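Side-chain contacts in CELL division protein FTSZ homolog 1 (Methanocaldococcus jannaschii, PDB 2VAP), which binds GTP and probably hydrolyses it, polymerising in a GTP-dependent manner into the contractile ring thought to form at the future cell division site: residues Ile287-Pro292 with Glu298-Val303; Glu259-Glu264 with Asn329-Leu334. One frame throughout, in Å; residues are numbered along the deposited sequence.

Contact 1: Ile287-Pro292 with Glu298-Val303; sequences IHVMGP and EEAREV
Val303 CG1 faces two strand methyls, Ile287 CG2 and Val289 CG2, each 3.9 Å away. Each of these strand residues lies alongside Val303 with its side chain running the opposite way, so methyl groups pass one another flank to flank. The Val303 branch in contact is the one anti to its backbone N (chi1 172°), which carries CG1 out from the helix toward the strand. Val289 CG2 serves a second partner, Ala300, whose CB lies 4.3 Å away; here the helix backbone comes closest, Val289 CA and Ala300 CA being 6.1 Å apart. The helix belongs to a beta-alpha-beta unit, strand 284-291, helix 297-310 and strand 316-323, and packs on one face of the mixed sheet in the C-terminal domain of FtsZ. The short segments run roughly antiparallel at 144°, their axes 9.2 Å apart. Trp319 of strand 316-323 touches both Ile287 and Ala300, while Val333 and Val266 reach Val303, extending the apolar layer. Polar bonding belongs to other faces and ends: His288, directed away from the helix, hydrogen-bonds through ND1 to Gly221 O and through NE2 to Thr322 OG1, and Thr296 OG1 accepts the Glu299 amide near the helix start.

Contact 2: Glu259-Glu264 with Asn329-Leu334; sequences EKRAKE and NTVRVL
Arg261 lays its side chain across Val331 at about a right angle, and the valine's CG2 methyl takes most of the contact. That methyl is 3.4 Å from Arg261 NE and lies over one face of the guanidinium, offset toward its rim; it also meets the aliphatic stem, 3.7 Å from Arg261 CD. The arginine starts in the crowded position, with CG between backbone N and carbonyl carbon (chi1 55°), and then runs extended from CG to NE across the Val331 methyl, bringing the guanidinium toward Asn329 O. Deeper in, Val331 CG1 approaches Ala262 CA at 4.3 Å, and Ala265 and Leu295 also touch Val331, so this part of the interface is buried and apolar. Toward Asn329 the packing thins. There Arg261 NH2 reaches Asn329 O in the plane of the guanidinium, a weak hydrogen bond of 3.4 Å, though fairly straight at 160°. The exposed Asn329 side chain makes no close contact with residues 259-264; its backbone carbonyl takes part instead. Stronger partners hold the guanidinium, Glu299 at NE and, through a salt bridge, Asp294 OD1 at NH1; together they probably fix its rotation while Val331 supports one face. The arrangement is the start of helix 261-270 packed on strand 331-338, part of the helix-on-sheet layering of the FtsZ C-terminal domain.

The two contacts have centres 8 Å apart and share the mixed four-stranded sheet of the C-terminal domain, where strands 284-291 and 331-338 are antiparallel neighbours. Along the chain, helix 261-270 comes first, then strand 284-291, helix 297-310 and finally strand 331-338; contact 1 is thus nested inside the loop closed by contact 2. Their helices pack side by side on the sheet, joined at the 2.7 Å salt bridge from Arg261 NE to Glu299 OE1. The strands meet at a probable hydrogen bond, Arg332 N to Met290 O, also 2.7 Å. Both contacts join helices to this one sheet, away from the GTP-binding residues, contact 1 buried and contact 2 partly open to solvent.

Contact 1: Ile287-Pro292 with Glu298-Val303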
loop_
_atom_site.group_PDB
_atom_site.type_symbol
_atom_site.label_atom_id
_atom_site.label_comp_id
_atom_site.label_asym_id
_atom_site.label_seq_id
_atom_site.Cartn_x
_atom_site.Cartn_y
_atom_site.Cartn_z
ATOM N N ILE A 287 -2.525 12.407 1.362
ATOM C CA ILE A 287 -1.255 12.981 1.804
ATOM C C ILE A 287 -1.010 12.642 3.267
ATOM O O ILE A 287 -1.823 12.971 4.132
ATOM C CB ILE A 287 -1.217 14.527 1.633
ATOM C CG1 ILE A 287 -1.594 14.934 0.205
ATOM C CG2 ILE A 287 0.164 15.080 2.012
ATOM C CD1 ILE A 287 -1.796 16.429 0.023
ATOM N N HIS A 288 0.107 11.974 3.536
ATOM C CA HIS A 288 0.532 11.715 4.905
ATOM C C HIS A 288 1.833 12.461 5.180
ATOM O O HIS A 288 2.885 12.118 4.632
ATOM C CB HIS A 288 0.710 10.214 5.156
ATOM C CG HIS A 288 0.826 9.851 6.607
ATOM N ND1 HIS A 288 0.601 8.573 7.074
ATOM C CD2 HIS A 288 1.129 10.599 7.696
ATOM C CE1 HIS A 288 0.773 8.547 8.384
ATOM N NE2 HIS A 288 1.092 9.764 8.786
ATOM N N VAL A 289 1.745 13.485 6.023
ATOM C CA VAL A 289 2.913 14.255 6.440
ATOM C C VAL A 289 3.446 13.671 7.744
ATOM O O VAL A 289 2.708 13.532 8.721
ATOM C CB VAL A 289 2.580 15.759 6.624
ATOM C CG1 VAL A 289 3.844 16.563 6.917
ATOM C CG2 VAL A 289 1.875 16.313 5.389
ATOM N N MET A 290 4.726 13.317 7.744
ATOM C CA MET A 290 5.367 12.724 8.913
ATOM C C MET A 290 6.573 13.553 9.325
ATOM O O MET A 290 7.313 14.047 8.476
ATOM C CB MET A 290 5.794 11.286 8.617
ATOM C CG MET A 290 4.633 10.323 8.405
ATOM S SD MET A 290 5.086 8.868 7.440
ATOM C CE MET A 290 5.154 9.556 5.786
ATOM N N GLY A 291 6.766 13.709 10.630
ATOM C CA GLY A 291 7.882 14.500 11.136
ATOM C C GLY A 291 8.244 14.192 12.574
ATOM O O GLY A 291 7.638 13.316 13.196
ATOM N N PRO A 292 9.243 14.914 13.116
ATOM C CA PRO A 292 9.637 14.753 14.511
ATOM C C PRO A 292 8.625 15.419 15.440
ATOM O O PRO A 292 7.586 15.901 14.980
ATOM C CB PRO A 292 10.991 15.478 14.584
ATOM C CG PRO A 292 11.354 15.831 13.163
ATOM C CD PRO A 292 10.062 15.930 12.437
ATOM N N GLU A 298 1.423 24.270 10.456
ATOM C CA GLU A 298 1.837 25.174 9.380
ATOM C C GLU A 298 2.664 24.451 8.316
ATOM O O GLU A 298 2.483 24.684 7.118
ATOM C CB GLU A 298 2.622 26.367 9.941
ATOM C CG GLU A 298 1.772 27.403 10.684
ATOM C CD GLU A 298 1.359 26.964 12.084
ATOM O OE1 GLU A 298 2.070 26.139 12.698
ATOM O OE2 GLU A 298 0.319 27.452 12.574
ATOM N N GLU A 299 3.562 23.574 8.765
ATOM C CA GLU A 299 4.368 22.743 7.870
ATOM C C GLU A 299 3.495 21.791 7.057
ATOM O O GLU A 299 3.661 21.673 5.840
ATOM C CB GLU A 299 5.414 21.950 8.658
ATOM C CG GLU A 299 6.628 22.765 9.077
ATOM C CD GLU A 299 7.664 21.934 9.810
ATOM O OE1 GLU A 299 8.808 21.854 9.318
ATOM O OE2 GLU A 299 7.338 21.359 10.870
ATOM N N ALA A 300 2.564 21.123 7.738
ATOM C CA ALA A 300 1.626 20.205 7.092
ATOM C C ALA A 300 0.747 20.926 6.070
ATOM O O ALA A 300 0.549 20.429 4.961
ATOM C CB ALA A 300 0.770 19.496 8.135
ATOM N N ARG A 301 0.240 22.100 6.447
ATOM C CA ARG A 301 -0.575 22.930 5.557
ATOM C C ARG A 301 0.182 23.354 4.300
ATOM O O ARG A 301 -0.395 23.403 3.213
ATOM C CB ARG A 301 -1.100 24.164 6.297
ATOM C CG ARG A 301 -2.282 23.884 7.217
ATOM C CD ARG A 301 -2.656 25.112 8.040
ATOM N NE ARG A 301 -3.192 26.194 7.215
ATOM C CZ ARG A 301 -3.575 27.382 7.678
ATOM N NH1 ARG A 301 -3.489 27.663 8.973
ATOM N NH2 ARG A 301 -4.048 28.295 6.841
ATOM N N GLU A 302 1.472 23.654 4.459
ATOM C CA GLU A 302 2.341 24.022 3.337
ATOM C C GLU A 302 2.446 22.883 2.321
ATOM O O GLU A 302 2.396 23.116 1.111
ATOM C CB GLU A 302 3.731 24.425 3.843
ATOM C CG GLU A 302 4.647 25.024 2.775
ATOM C CD GLU A 302 5.989 25.489 3.323
ATOM O OE1 GLU A 302 6.469 24.916 4.327
ATOM O OE2 GLU A 302 6.570 26.428 2.741
ATOM N N VAL A 303 2.583 21.656 2.825
ATOM C CA VAL A 303 2.645 20.455 1.988
ATOM C C VAL A 303 1.357 20.285 1.176
ATOM O O VAL A 303 1.405 20.106 -0.044
ATOM C CB VAL A 303 2.930 19.181 2.838
ATOM C CG1 VAL A 303 2.806 17.911 1.998
ATOM C CG2 VAL A 303 4.311 19.260 3.482
#

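Contact 2: Glu259-Glu264 with Asn329-Leu334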
loop_
_atom_site.group_PDB
_atom_site.type_symbol
_atom_site.label_atom_id
_atom_site.label_comp_id
_atom_site.label_asym_id
_atom_site.label_seq_id
_atom_site.Cartn_x
_atom_site.Cartn_y
_atom_site.Cartn_z
ATOM N N GLU A 259 16.476 23.561 6.471
ATOM C CA GLU A 259 15.739 24.668 7.093
ATOM C C GLU A 259 14.315 24.810 6.545
ATOM O O GLU A 259 13.397 25.183 7.278
ATOM C CB GLU A 259 16.510 25.990 6.962
ATOM C CG GLU A 259 16.917 26.374 5.537
ATOM C CD GLU A 259 17.648 27.705 5.465
ATOM O OE1 GLU A 259 17.350 28.495 4.545
ATOM O OE2 GLU A 259 18.520 27.965 6.324
ATOM N N LYS A 260 14.146 24.512 5.258
ATOM C CA LYS A 260 12.829 24.484 4.625
ATOM C C LYS A 260 12.432 23.033 4.341
ATOM O O LYS A 260 12.139 22.663 3.200
ATOM C CB LYS A 260 12.824 25.323 3.343
ATOM C CG LYS A 260 12.965 26.822 3.575
ATOM C CD LYS A 260 12.991 27.587 2.261
ATOM C CE LYS A 260 13.122 29.082 2.495
ATOM N NZ LYS A 260 13.145 29.845 1.217
ATOM N N ARG A 261 12.422 22.225 5.400
ATOM C CA ARG A 261 12.221 20.774 5.300
ATOM C C ARG A 261 10.893 20.361 4.662
ATOM O O ARG A 261 10.861 19.439 3.845
ATOM C CB ARG A 261 12.414 20.095 6.665
ATOM C CG ARG A 261 11.543 20.646 7.786
ATOM C CD ARG A 261 11.891 20.027 9.129
ATOM N NE ARG A 261 10.833 20.270 10.108
ATOM C CZ ARG A 261 10.812 19.782 11.345
ATOM N NH1 ARG A 261 9.793 20.070 12.145
ATOM N NH2 ARG A 261 11.796 19.011 11.789
ATOM N N ALA A 262 9.810 21.044 5.032
ATOM C CA ALA A 262 8.476 20.732 4.515
ATOM C C ALA A 262 8.350 21.039 3.024
ATOM O O ALA A 262 7.771 20.253 2.270
ATOM C CB ALA A 262 7.405 21.472 5.308
ATOM N N LYS A 263 8.903 22.178 2.611
ATOM C CA LYS A 263 8.881 22.606 1.213
ATOM C C LYS A 263 9.691 21.661 0.325
ATOM O O LYS A 263 9.260 21.313 -0.775
ATOM C CB LYS A 263 9.404 24.041 1.086
ATOM C CG LYS A 263 9.107 24.706 -0.256
ATOM C CD LYS A 263 9.709 26.107 -0.349
ATOM C CE LYS A 263 11.187 26.075 -0.730
ATOM N NZ LYS A 263 11.408 25.631 -2.136
ATOM N N GLU A 264 10.860 21.251 0.812
ATOM C CA GLU A 264 11.736 20.349 0.064
ATOM C C GLU A 264 11.192 18.920 0.013
ATOM O O GLU A 264 11.357 18.228 -0.992
ATOM C CB GLU A 264 13.156 20.365 0.634
ATOM C CG GLU A 264 13.933 21.643 0.333
ATOM C CD GLU A 264 15.415 21.529 0.646
ATOM O OE1 GLU A 264 16.022 20.481 0.335
ATOM O OE2 GLU A 264 15.980 22.498 1.197
ATOM N N ASN A 329 15.194 15.207 12.697
ATOM C CA ASN A 329 15.109 16.524 12.070
ATOM C C ASN A 329 14.419 16.475 10.705
ATOM O O ASN A 329 14.255 17.505 10.045
ATOM C CB ASN A 329 16.508 17.137 11.927
ATOM C CG ASN A 329 17.194 17.361 13.266
ATOM O OD1 ASN A 329 18.241 16.775 13.543
ATOM N ND2 ASN A 329 16.606 18.211 14.102
ATOM N N THR A 330 14.006 15.276 10.302
ATOM C CA THR A 330 13.490 15.032 8.957
ATOM C C THR A 330 11.962 15.038 8.892
ATOM O O THR A 330 11.293 14.443 9.739
ATOM C CB THR A 330 14.027 13.689 8.396
ATOM O OG1 THR A 330 15.457 13.665 8.493
ATOM C CG2 THR A 330 13.622 13.491 6.936
ATOM N N VAL A 331 11.427 15.726 7.886
ATOM C CA VAL A 331 10.015 15.619 7.523
ATOM C C VAL A 331 9.887 14.720 6.293
ATOM O O VAL A 331 10.580 14.922 5.292
ATOM C CB VAL A 331 9.365 17.008 7.274
ATOM C CG1 VAL A 331 8.067 16.884 6.475
ATOM C CG2 VAL A 331 9.098 17.710 8.594
ATOM N N ARG A 332 9.013 13.723 6.390
ATOM C CA ARG A 332 8.747 12.800 5.291
ATOM C C ARG A 332 7.324 12.994 4.775
ATOM O O ARG A 332 6.380 13.115 5.560
ATOM C CB ARG A 332 8.961 11.354 5.746
ATOM C CG ARG A 332 8.888 10.312 4.633
ATOM C CD ARG A 332 9.060 8.900 5.178
ATOM N NE ARG A 332 10.418 8.650 5.660
ATOM C CZ ARG A 332 10.803 7.550 6.304
ATOM N NH1 ARG A 332 9.938 6.576 6.557
ATOM N NH2 ARG A 332 12.063 7.425 6.698
ATOM N N VAL A 333 7.179 13.028 3.453
ATOM C CA VAL A 333 5.870 13.173 2.822
ATOM C C VAL A 333 5.559 11.961 1.947
ATOM O O VAL A 333 6.318 11.636 1.030
ATOM C CB VAL A 333 5.771 14.484 1.991
ATOM C CG1 VAL A 333 4.472 14.530 1.185
ATOM C CG2 VAL A 333 5.867 15.703 2.898
ATOM N N LEU A 334 4.453 11.290 2.255
ATOM C CA LEU A 334 3.912 10.250 1.387
ATOM C C LEU A 334 2.719 10.804 0.621
ATOM O O LEU A 334 1.751 11.289 1.215
ATOM C CB LEU A 334 3.504 9.002 2.180
ATOM C CG LEU A 334 2.739 7.921 1.398
ATOM C CD1 LEU A 334 3.626 7.225 0.363
ATOM C CD2 LEU A 334 2.114 6.901 2.338
#